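Long-range contacts in putative ABC-transporter ATP-binding protein (Alicyclobacillus acidocaldarius, PDB 1Z47), which probably binds and hydrolyses ATP as the nucleotide-binding subunit of a putative sulfate importer of the ABC transporter family: residues 300-305 with 340-345; 248-253 with 323-328; 290-295 with 344-349; 238-243 with 281-286. One frame throughout, in Å; residues are numbered along the deposited sequence.

All four contacts lie in or against the C-terminal part of the chain, and together they illustrate how bonding changes with place in a fold. Contacts 1 and 3 share His344 and Met345, and use opposite edges of strand 342-347 inside one antiparallel sheet; both are partly buried and rest on backbone hydrogen bonds. Contact 2, also partly buried, faces strand 250-255 of a second sheet against strand 324-330, so side chains do the joining, through an asparagine amide and two tryptophans. Contact 4 is the most buried. There the helix 240-245 lies on the second sheet, met by apolar side chains and an arginine with a water beside it.

Contact 1 of 4, residues 300-305 with 340-345; sequences HAQVVR and GAWVHM
A classic beta bulge marks the start of this antiparallel pairing: His300 and Ala301 both face Val343, and its carbonyl oxygen accepts from both of their N-H groups. Ala301 N lies in the carbonyl plane at 2.9 Å from Val343 O, whereas His300 N comes from above that plane at 2.7 Å, along a more bent line. Val343 N answers to Ala301 O, and further on Val303 exchanges backbone bonds with Ala341 O and Gly340 N. The bulge brings the His300 ring alongside strand 342-347, where ND1 accepts from Met345 N over 3.0 Å in a nearly straight bond (171°). This use of ND1 as acceptor suggests that a neutral ring would carry its proton on NE2. The rings of His300 and His344 run side by side, inclined by 31°. On the face bearing Ala301 and Val343, the bent end of Met345 presses CE to 3.3 Å from Ala301 CB, a tight fit. On the other face Gln302, its CG anti to the backbone N (chi1 -172°), crosses Trp342 obliquely. Gln302 CB sits 3.9 Å from the centroid of the Trp342 six-membered ring, straight over its face, while NE2 reaches Gly340 O in a weak bond. An alanine in place of Trp342 would remove the ring face under Gln302 CB and would probably loosen the packing of that extended chain. Strand 301-308 lies between strands 342-347 and 312-319, with Ile317 touching Ala301, Val303 and Met345, while Glu296 and Ala299 pack against Trp342.

Contact 2 of 4, residues 248-253 with 323-328; sequences ESNVWT and EVWEVH
Asn250 ND2 is gripped by two carbonyl oxygens, Glu326 O of the facing strand and Val284 O of its own sheet. Asn250 ND2 lies 2.9 Å from Glu326 O, which sits in the plane of the amide. The other end of the amide, Asn250 OD1, accepts from Glu326 N at 2.8 Å on a lone pair, so the side chain mimics a backbone partner and is held flat between two antiparallel sheets of the C-terminal beta domain, part of which probably belongs to an OB-like regulatory family. Having CG anti to the carbonyl carbon points the amide across the gap. Two residues on, Trp252 does the apolar work. Its five-membered ring forms an offset stack with that of Trp325, centroids 4.2 Å apart and planes inclined by 30°, while Glu323 reaches tip to tip with the indole. Glu323 CG lies 3.8 Å from the centroid of the Trp252 six-membered ring, over the face, and the carboxylate stacks almost parallel to the indole. That carboxylate has work of its own: OE2 accepts from Trp325 NE1, and OE1 forms a salt bridge with Arg254. At the opposite end, His328 NE2 donates to Glu326 OE2, a pairing that probably eases the repulsion between Glu326 and the nearby Glu248. The tightest aromatic approach is made by Trp252 NE1, which rides over the face of Trp325 with CE2 only 3.0 Å away.

Contact 3 of 4, residues 290-295 with 344-349; sequences ELQPAS and HMNVTR
His344 opens the pairing with a two-way backbone exchange: its N donates to Gln292 O at 2.9 Å, nearly along the C=O axis, and its O accepts from Gln292 N over a longer 3.2 Å. Its ring runs alongside the Gln292 side chain, the amide turned nearly at right angles to it (82°). Ala294 CB lies against the same residue, 4.1 Å from His344 N. Met345 turns to the other face of the sheet, where its CG meets Leu291 CD2 at 4.1 Å; the two side chains point the same way, into an interior that also takes in Trp337 against Leu291 and Ile317 against Met345. Asn346 returns to the face of His344 and Gln292. Its O accepts from Glu290 N, which lies above the carbonyl plane, and its CB packs 3.8 Å from Glu290 CB. With CG anti to the backbone N, the Asn346 amide lies nearly coplanar with that of Gln292. A leucine here would take away the amide and would probably disturb the flat alignment with Gln292 on this partly exposed face. Thr348 comes last: its CG2 meets Glu290 OE2 at 3.0 Å, the chains crossing at about a right angle, while its OG1 is bonded to Asp288 O. Backbone bonds thus tie strand 289-293, at the edge of its sheet, to strand 342-347, and the alternation of side chains implies a two-sided arrangement, apolar Leu291 and Met345 turned inward and polar groups gathered on the partly exposed face.

Contact 4 of 4, residues 238-243 with 281-286; sequences GTLFVA and AVVVRP
The first turn of helix 240-245 rides over strand 279-284 without pairing with it: the closest alpha carbons, those of Ala243 and Val283, stay 7.3 Å apart, and those of Leu240 and Ala281 slightly farther. Thr239 is the N-cap of this helix, its OG1 accepting from Val242 N at 3.2 Å while also bonded to Glu225. Across the gap Leu240 makes the closest side-chain contacts. Its CG is anti to the backbone N (chi1 170°), which swings the methyls onto the strand: CD1 rests 3.6 Å from Val283 CG2, and both CD1 and CD2 lie 3.7 Å from Ala281 CB. One turn along, Ala243 CB meets Val283 CG1 at 4.4 Å, a looser fit. Beyond the strand, Arg285 extends its chain from CG to NE, bringing its guanidinium near Ala243 O. A water in the guanidinium plane accepts from Arg285 NH2 at 2.6 Å and probably passes the link on to Val242 O. The same group also donates to carbonyls, NH1 to Ile246 O and Glu248 O and NH2 to Tyr234 O, with the Tyr234 ring in a cation-pi contact; the buried charge is therefore richly satisfied. Phe353, on the neighbouring strand 351-354, adds to the apolar contacts of Leu240 and Ala243. The arrangement is a helix packed on the face of an antiparallel sheet, and it joins a helix of the ABC ATPase family region to a C-terminal beta domain that is probably regulatory.

Contact 1 of 4, residues 300-305 with 340-345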
# COMPACT_ATOMS: atom_id res chain seq x y z
N HIS B 300 -23.16 22.67 0.83
CA HIS B 300 -23.43 21.25 1.12
C HIS B 300 -22.51 20.73 2.21
O HIS B 300 -22.92 19.94 3.06
CB HIS B 300 -23.22 20.39 -0.12
CG HIS B 300 -24.21 20.63 -1.21
ND1 HIS B 300 -24.00 20.20 -2.51
CD2 HIS B 300 -25.43 21.20 -1.20
CE1 HIS B 300 -25.05 20.51 -3.24
NE2 HIS B 300 -25.94 21.11 -2.47
N ALA B 301 -21.26 21.18 2.18
CA ALA B 301 -20.30 20.73 3.15
C ALA B 301 -19.27 21.77 3.54
O ALA B 301 -19.20 22.85 2.97
CB ALA B 301 -19.60 19.48 2.63
N GLN B 302 -18.47 21.42 4.53
CA GLN B 302 -17.42 22.30 5.01
C GLN B 302 -16.16 21.44 4.98
O GLN B 302 -16.17 20.28 5.39
CB GLN B 302 -17.74 22.77 6.43
CG GLN B 302 -16.79 23.83 6.94
CD GLN B 302 -17.25 24.42 8.26
OE1 GLN B 302 -17.46 23.71 9.24
NE2 GLN B 302 -17.41 25.74 8.29
N VAL B 303 -15.08 22.02 4.48
CA VAL B 303 -13.83 21.29 4.37
C VAL B 303 -13.16 21.03 5.70
O VAL B 303 -12.95 21.94 6.49
CB VAL B 303 -12.85 22.06 3.47
CG1 VAL B 303 -11.45 21.44 3.56
CG2 VAL B 303 -13.37 22.06 2.03
N VAL B 304 -12.85 19.77 5.96
CA VAL B 304 -12.18 19.41 7.19
C VAL B 304 -10.71 19.66 6.85
O VAL B 304 -10.02 20.38 7.57
CB VAL B 304 -12.40 17.93 7.55
CG1 VAL B 304 -11.70 17.61 8.85
CG2 VAL B 304 -13.89 17.65 7.67
N ARG B 305 -10.24 19.07 5.76
CA ARG B 305 -8.86 19.30 5.36
C ARG B 305 -8.50 18.68 4.02
O ARG B 305 -9.31 17.96 3.43
CB ARG B 305 -7.88 18.85 6.45
CG ARG B 305 -7.74 17.38 6.63
CD ARG B 305 -6.28 17.04 6.77
NE ARG B 305 -6.08 15.61 6.63
CZ ARG B 305 -4.91 15.03 6.39
NH1 ARG B 305 -3.81 15.77 6.25
NH2 ARG B 305 -4.84 13.72 6.26
N GLY B 340 -12.38 24.64 7.10
CA GLY B 340 -13.44 25.58 7.43
C GLY B 340 -14.23 26.08 6.24
O GLY B 340 -15.42 26.39 6.37
N ALA B 341 -13.60 26.16 5.08
CA ALA B 341 -14.26 26.63 3.87
C ALA B 341 -15.56 25.89 3.56
O ALA B 341 -15.65 24.67 3.75
CB ALA B 341 -13.31 26.51 2.69
N TRP B 342 -16.58 26.61 3.10
CA TRP B 342 -17.87 26.01 2.73
C TRP B 342 -17.90 25.67 1.25
O TRP B 342 -17.38 26.41 0.43
CB TRP B 342 -19.04 26.94 3.08
CG TRP B 342 -19.36 26.92 4.55
CD1 TRP B 342 -18.87 27.76 5.51
CD2 TRP B 342 -20.14 25.94 5.24
NE1 TRP B 342 -19.29 27.35 6.75
CE2 TRP B 342 -20.07 26.24 6.61
CE3 TRP B 342 -20.89 24.82 4.82
CZ2 TRP B 342 -20.72 25.46 7.58
CZ3 TRP B 342 -21.53 24.05 5.79
CH2 TRP B 342 -21.44 24.38 7.15
N VAL B 343 -18.52 24.54 0.91
CA VAL B 343 -18.58 24.09 -0.48
C VAL B 343 -19.84 23.37 -0.93
O VAL B 343 -20.60 22.84 -0.12
CB VAL B 343 -17.40 23.15 -0.83
CG1 VAL B 343 -16.08 23.91 -0.76
CG2 VAL B 343 -17.39 21.95 0.12
N HIS B 344 -19.99 23.34 -2.25
CA HIS B 344 -21.09 22.69 -2.96
C HIS B 344 -20.46 21.46 -3.60
O HIS B 344 -19.33 21.54 -4.09
CB HIS B 344 -21.61 23.64 -4.06
CG HIS B 344 -22.42 22.96 -5.12
ND1 HIS B 344 -23.80 22.88 -5.08
CD2 HIS B 344 -22.05 22.34 -6.27
CE1 HIS B 344 -24.24 22.25 -6.15
NE2 HIS B 344 -23.20 21.91 -6.89
N MET B 345 -21.19 20.34 -3.58
CA MET B 345 -20.73 19.07 -4.15
C MET B 345 -21.43 18.77 -5.46
O MET B 345 -22.57 19.16 -5.67
CB MET B 345 -21.02 17.91 -3.20
CG MET B 345 -20.17 17.87 -1.96
SD MET B 345 -20.86 16.67 -0.80
CE MET B 345 -21.43 17.74 0.47

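Contact 2 of 4, residues 248-253 with 323-328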
# COMPACT_ATOMS: atom_id res chain seq x y z
N GLU B 248 -11.47 3.09 -4.55
CA GLU B 248 -11.83 3.82 -3.35
C GLU B 248 -13.29 4.24 -3.47
O GLU B 248 -13.80 4.41 -4.58
CB GLU B 248 -10.91 5.02 -3.21
CG GLU B 248 -9.49 4.57 -2.82
CD GLU B 248 -8.46 5.68 -2.90
OE1 GLU B 248 -7.83 5.81 -3.97
OE2 GLU B 248 -8.28 6.40 -1.89
N SER B 249 -13.96 4.41 -2.34
CA SER B 249 -15.36 4.81 -2.41
C SER B 249 -15.93 5.46 -1.18
O SER B 249 -15.41 5.33 -0.08
CB SER B 249 -16.23 3.59 -2.77
OG SER B 249 -16.01 2.50 -1.87
N ASN B 250 -16.99 6.22 -1.41
CA ASN B 250 -17.75 6.84 -0.34
C ASN B 250 -18.99 5.94 -0.45
O ASN B 250 -19.50 5.73 -1.55
CB ASN B 250 -18.11 8.29 -0.68
CG ASN B 250 -16.91 9.22 -0.56
OD1 ASN B 250 -16.53 9.66 0.53
ND2 ASN B 250 -16.29 9.51 -1.70
N VAL B 251 -19.45 5.38 0.65
CA VAL B 251 -20.61 4.51 0.61
C VAL B 251 -21.59 4.97 1.68
O VAL B 251 -21.22 5.11 2.86
CB VAL B 251 -20.22 3.03 0.91
CG1 VAL B 251 -21.44 2.13 0.70
CG2 VAL B 251 -19.04 2.60 0.02
N TRP B 252 -22.83 5.24 1.27
CA TRP B 252 -23.82 5.70 2.22
C TRP B 252 -25.18 5.13 1.93
O TRP B 252 -25.46 4.74 0.81
CB TRP B 252 -23.97 7.22 2.19
CG TRP B 252 -22.71 7.96 2.17
CD1 TRP B 252 -22.13 8.52 1.08
CD2 TRP B 252 -21.87 8.27 3.28
NE1 TRP B 252 -20.98 9.17 1.44
CE2 TRP B 252 -20.79 9.03 2.79
CE3 TRP B 252 -21.92 7.98 4.65
CZ2 TRP B 252 -19.77 9.50 3.61
CZ3 TRP B 252 -20.90 8.45 5.48
CH2 TRP B 252 -19.85 9.20 4.95
N THR B 253 -26.02 5.12 2.95
CA THR B 253 -27.36 4.59 2.81
C THR B 253 -28.31 5.74 2.48
O THR B 253 -28.13 6.87 2.95
CB THR B 253 -27.84 3.91 4.12
OG1 THR B 253 -26.90 2.88 4.48
CG2 THR B 253 -29.23 3.27 3.94
N GLU B 323 -21.95 13.70 7.35
CA GLU B 323 -21.24 12.69 6.59
C GLU B 323 -19.89 13.25 6.16
O GLU B 323 -19.81 14.36 5.62
CB GLU B 323 -22.03 12.29 5.36
CG GLU B 323 -23.22 11.36 5.62
CD GLU B 323 -23.97 11.06 4.33
OE1 GLU B 323 -24.84 10.16 4.34
OE2 GLU B 323 -23.69 11.74 3.32
N VAL B 324 -18.82 12.49 6.40
CA VAL B 324 -17.50 12.93 6.00
C VAL B 324 -17.17 12.22 4.70
O VAL B 324 -17.01 11.00 4.67
CB VAL B 324 -16.44 12.63 7.09
CG1 VAL B 324 -15.02 12.90 6.57
CG2 VAL B 324 -16.70 13.50 8.29
N TRP B 325 -17.10 12.99 3.63
CA TRP B 325 -16.80 12.48 2.29
C TRP B 325 -15.35 12.73 1.89
O TRP B 325 -14.77 13.76 2.26
CB TRP B 325 -17.66 13.16 1.23
CG TRP B 325 -19.10 12.75 1.20
CD1 TRP B 325 -19.99 12.82 2.24
CD2 TRP B 325 -19.82 12.22 0.09
NE1 TRP B 325 -21.22 12.38 1.83
CE2 TRP B 325 -21.15 12.00 0.51
CE3 TRP B 325 -19.47 11.91 -1.24
CZ2 TRP B 325 -22.14 11.48 -0.34
CZ3 TRP B 325 -20.46 11.39 -2.09
CH2 TRP B 325 -21.78 11.19 -1.63
N GLU B 326 -14.78 11.80 1.14
CA GLU B 326 -13.42 11.95 0.63
C GLU B 326 -13.57 12.25 -0.86
O GLU B 326 -14.25 11.53 -1.59
CB GLU B 326 -12.57 10.69 0.80
CG GLU B 326 -11.13 10.90 0.27
CD GLU B 326 -10.19 9.73 0.51
OE1 GLU B 326 -10.52 8.84 1.32
OE2 GLU B 326 -9.10 9.71 -0.11
N VAL B 327 -12.94 13.33 -1.28
CA VAL B 327 -13.00 13.76 -2.67
C VAL B 327 -11.58 13.93 -3.20
O VAL B 327 -10.70 14.38 -2.48
CB VAL B 327 -13.74 15.14 -2.78
CG1 VAL B 327 -13.71 15.63 -4.25
CG2 VAL B 327 -15.20 15.01 -2.26
N HIS B 328 -11.38 13.57 -4.47
CA HIS B 328 -10.07 13.71 -5.09
C HIS B 328 -10.13 14.81 -6.16
O HIS B 328 -10.85 14.67 -7.13
CB HIS B 328 -9.62 12.38 -5.71
CG HIS B 328 -9.27 11.33 -4.70
ND1 HIS B 328 -8.86 10.06 -5.04
CD2 HIS B 328 -9.24 11.38 -3.34
CE1 HIS B 328 -8.59 9.37 -3.95
NE2 HIS B 328 -8.81 10.15 -2.90

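Contact 3 of 4, residues 290-295 with 344-349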
# COMPACT_ATOMS: atom_id res chain seq x y z
N GLU B 290 -17.20 16.80 -7.69
CA GLU B 290 -16.58 18.10 -7.95
C GLU B 290 -17.00 19.15 -6.94
O GLU B 290 -18.17 19.23 -6.55
CB GLU B 290 -16.94 18.56 -9.36
CG GLU B 290 -16.91 17.42 -10.36
CD GLU B 290 -17.14 17.87 -11.79
OE1 GLU B 290 -16.18 18.36 -12.43
OE2 GLU B 290 -18.28 17.75 -12.27
N LEU B 291 -16.05 19.97 -6.50
CA LEU B 291 -16.33 21.01 -5.52
C LEU B 291 -16.27 22.41 -6.10
O LEU B 291 -15.41 22.73 -6.93
CB LEU B 291 -15.34 20.89 -4.36
CG LEU B 291 -15.19 19.44 -3.88
CD1 LEU B 291 -14.20 19.40 -2.74
CD2 LEU B 291 -16.54 18.89 -3.46
N GLN B 292 -17.19 23.25 -5.66
CA GLN B 292 -17.29 24.63 -6.11
C GLN B 292 -17.62 25.44 -4.88
O GLN B 292 -18.47 25.03 -4.09
CB GLN B 292 -18.38 24.73 -7.18
CG GLN B 292 -18.11 23.77 -8.33
CD GLN B 292 -19.19 23.78 -9.40
OE1 GLN B 292 -19.50 24.82 -9.98
NE2 GLN B 292 -19.78 22.61 -9.66
N PRO B 293 -16.95 26.59 -4.70
CA PRO B 293 -17.18 27.46 -3.54
C PRO B 293 -18.65 27.77 -3.30
O PRO B 293 -19.47 27.66 -4.22
CB PRO B 293 -16.36 28.71 -3.89
CG PRO B 293 -15.27 28.17 -4.77
CD PRO B 293 -16.03 27.22 -5.66
N ALA B 294 -18.99 28.15 -2.07
CA ALA B 294 -20.36 28.48 -1.72
C ALA B 294 -20.48 29.06 -0.32
O ALA B 294 -19.54 28.98 0.49
CB ALA B 294 -21.25 27.24 -1.84
N SER B 295 -21.63 29.67 -0.04
CA SER B 295 -21.90 30.26 1.26
C SER B 295 -22.42 29.15 2.18
O SER B 295 -23.06 28.20 1.71
CB SER B 295 -22.97 31.36 1.13
OG SER B 295 -24.20 30.83 0.64
N HIS B 344 -19.99 23.34 -2.25
CA HIS B 344 -21.09 22.69 -2.96
C HIS B 344 -20.46 21.46 -3.60
O HIS B 344 -19.33 21.54 -4.09
CB HIS B 344 -21.61 23.64 -4.06
CG HIS B 344 -22.42 22.96 -5.12
ND1 HIS B 344 -23.80 22.88 -5.08
CD2 HIS B 344 -22.05 22.34 -6.27
CE1 HIS B 344 -24.24 22.25 -6.15
NE2 HIS B 344 -23.20 21.91 -6.89
N MET B 345 -21.19 20.34 -3.58
CA MET B 345 -20.73 19.07 -4.15
C MET B 345 -21.43 18.77 -5.46
O MET B 345 -22.57 19.16 -5.67
CB MET B 345 -21.02 17.91 -3.20
CG MET B 345 -20.17 17.87 -1.96
SD MET B 345 -20.86 16.67 -0.80
CE MET B 345 -21.43 17.74 0.47
N ASN B 346 -20.74 18.03 -6.32
CA ASN B 346 -21.28 17.66 -7.62
C ASN B 346 -20.93 16.21 -7.94
O ASN B 346 -19.87 15.93 -8.52
CB ASN B 346 -20.67 18.55 -8.70
CG ASN B 346 -21.45 18.51 -9.99
OD1 ASN B 346 -22.00 17.47 -10.38
ND2 ASN B 346 -21.49 19.64 -10.67
N VAL B 347 -21.81 15.29 -7.57
CA VAL B 347 -21.55 13.88 -7.83
C VAL B 347 -21.73 13.69 -9.33
O VAL B 347 -22.77 14.04 -9.85
CB VAL B 347 -22.53 13.00 -7.03
CG1 VAL B 347 -22.36 11.54 -7.38
CG2 VAL B 347 -22.29 13.23 -5.55
N THR B 348 -20.71 13.15 -10.00
CA THR B 348 -20.78 12.94 -11.45
C THR B 348 -21.01 11.50 -11.92
O THR B 348 -21.55 11.29 -13.00
CB THR B 348 -19.49 13.48 -12.17
OG1 THR B 348 -18.35 12.70 -11.78
CG2 THR B 348 -19.26 14.94 -11.82
N ARG B 349 -20.58 10.51 -11.13
CA ARG B 349 -20.79 9.09 -11.47
C ARG B 349 -21.05 8.39 -10.14
O ARG B 349 -20.57 8.86 -9.10
CB ARG B 349 -19.56 8.48 -12.15
CG ARG B 349 -19.22 9.13 -13.49
CD ARG B 349 -17.83 8.76 -14.01
NE ARG B 349 -17.66 7.31 -14.14
CZ ARG B 349 -16.56 6.73 -14.61
NH1 ARG B 349 -15.52 7.46 -15.00
NH2 ARG B 349 -16.50 5.40 -14.68

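Contact 4 of 4, residues 238-243 with 281-286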
# COMPACT_ATOMS: atom_id res chain seq x y z
N GLY B 238 -20.05 -6.33 -9.54
CA GLY B 238 -21.24 -7.17 -9.49
C GLY B 238 -22.03 -7.05 -8.21
O GLY B 238 -23.23 -7.30 -8.18
N THR B 239 -21.37 -6.66 -7.12
CA THR B 239 -22.07 -6.54 -5.85
C THR B 239 -21.58 -5.33 -5.09
O THR B 239 -20.56 -4.73 -5.44
CB THR B 239 -21.86 -7.78 -4.99
OG1 THR B 239 -20.49 -7.84 -4.59
CG2 THR B 239 -22.21 -9.05 -5.77
N LEU B 240 -22.30 -4.97 -4.04
CA LEU B 240 -21.89 -3.84 -3.24
C LEU B 240 -20.50 -4.14 -2.67
O LEU B 240 -19.67 -3.24 -2.55
CB LEU B 240 -22.90 -3.60 -2.12
CG LEU B 240 -22.50 -2.58 -1.05
CD1 LEU B 240 -22.31 -1.18 -1.66
CD2 LEU B 240 -23.62 -2.54 0.00
N PHE B 241 -20.26 -5.40 -2.32
CA PHE B 241 -18.95 -5.75 -1.76
C PHE B 241 -17.83 -5.45 -2.75
O PHE B 241 -16.82 -4.86 -2.36
CB PHE B 241 -18.84 -7.24 -1.35
CG PHE B 241 -17.51 -7.56 -0.72
CD1 PHE B 241 -17.24 -7.16 0.59
CD2 PHE B 241 -16.49 -8.16 -1.46
CE1 PHE B 241 -15.98 -7.33 1.15
CE2 PHE B 241 -15.20 -8.35 -0.90
CZ PHE B 241 -14.95 -7.93 0.40
N VAL B 242 -18.00 -5.86 -4.01
CA VAL B 242 -16.97 -5.59 -5.02
C VAL B 242 -16.83 -4.09 -5.19
O VAL B 242 -15.72 -3.55 -5.25
CB VAL B 242 -17.31 -6.22 -6.42
CG1 VAL B 242 -16.21 -5.88 -7.44
CG2 VAL B 242 -17.45 -7.74 -6.31
N ALA B 243 -17.96 -3.39 -5.22
CA ALA B 243 -17.94 -1.95 -5.38
C ALA B 243 -17.21 -1.23 -4.25
O ALA B 243 -16.53 -0.22 -4.47
CB ALA B 243 -19.39 -1.43 -5.51
N ALA B 281 -27.52 1.44 -1.01
CA ALA B 281 -26.20 1.97 -0.70
C ALA B 281 -25.83 2.76 -1.95
O ALA B 281 -25.93 2.25 -3.06
CB ALA B 281 -25.16 0.84 -0.48
N VAL B 282 -25.45 4.01 -1.77
CA VAL B 282 -25.02 4.81 -2.91
C VAL B 282 -23.49 4.73 -2.81
O VAL B 282 -22.92 4.93 -1.73
CB VAL B 282 -25.44 6.28 -2.78
CG1 VAL B 282 -25.31 6.97 -4.12
CG2 VAL B 282 -26.82 6.36 -2.23
N VAL B 283 -22.84 4.40 -3.92
CA VAL B 283 -21.37 4.32 -3.94
C VAL B 283 -20.83 5.38 -4.90
O VAL B 283 -21.17 5.39 -6.08
CB VAL B 283 -20.92 2.90 -4.37
CG1 VAL B 283 -19.38 2.79 -4.34
CG2 VAL B 283 -21.49 1.88 -3.41
N VAL B 284 -20.02 6.29 -4.38
CA VAL B 284 -19.45 7.36 -5.20
C VAL B 284 -17.95 7.44 -4.97
O VAL B 284 -17.50 7.64 -3.84
CB VAL B 284 -20.12 8.74 -4.86
CG1 VAL B 284 -19.51 9.87 -5.70
CG2 VAL B 284 -21.65 8.64 -5.04
N ARG B 285 -17.18 7.28 -6.04
CA ARG B 285 -15.73 7.34 -5.93
C ARG B 285 -15.23 8.76 -5.70
O ARG B 285 -15.76 9.70 -6.28
CB ARG B 285 -15.08 6.69 -7.16
CG ARG B 285 -15.44 5.19 -7.25
CD ARG B 285 -14.49 4.42 -8.15
NE ARG B 285 -14.97 3.09 -8.47
CZ ARG B 285 -14.83 2.02 -7.69
NH1 ARG B 285 -14.23 2.13 -6.52
NH2 ARG B 285 -15.29 0.85 -8.10
N PRO B 286 -14.23 8.94 -4.84
CA PRO B 286 -13.68 10.27 -4.52
C PRO B 286 -13.39 11.18 -5.73
O PRO B 286 -13.59 12.39 -5.66
CB PRO B 286 -12.43 9.96 -3.72
CG PRO B 286 -12.82 8.70 -2.97
CD PRO B 286 -13.51 7.90 -4.09
O HOH W 1 -15.41 -1.71 -7.52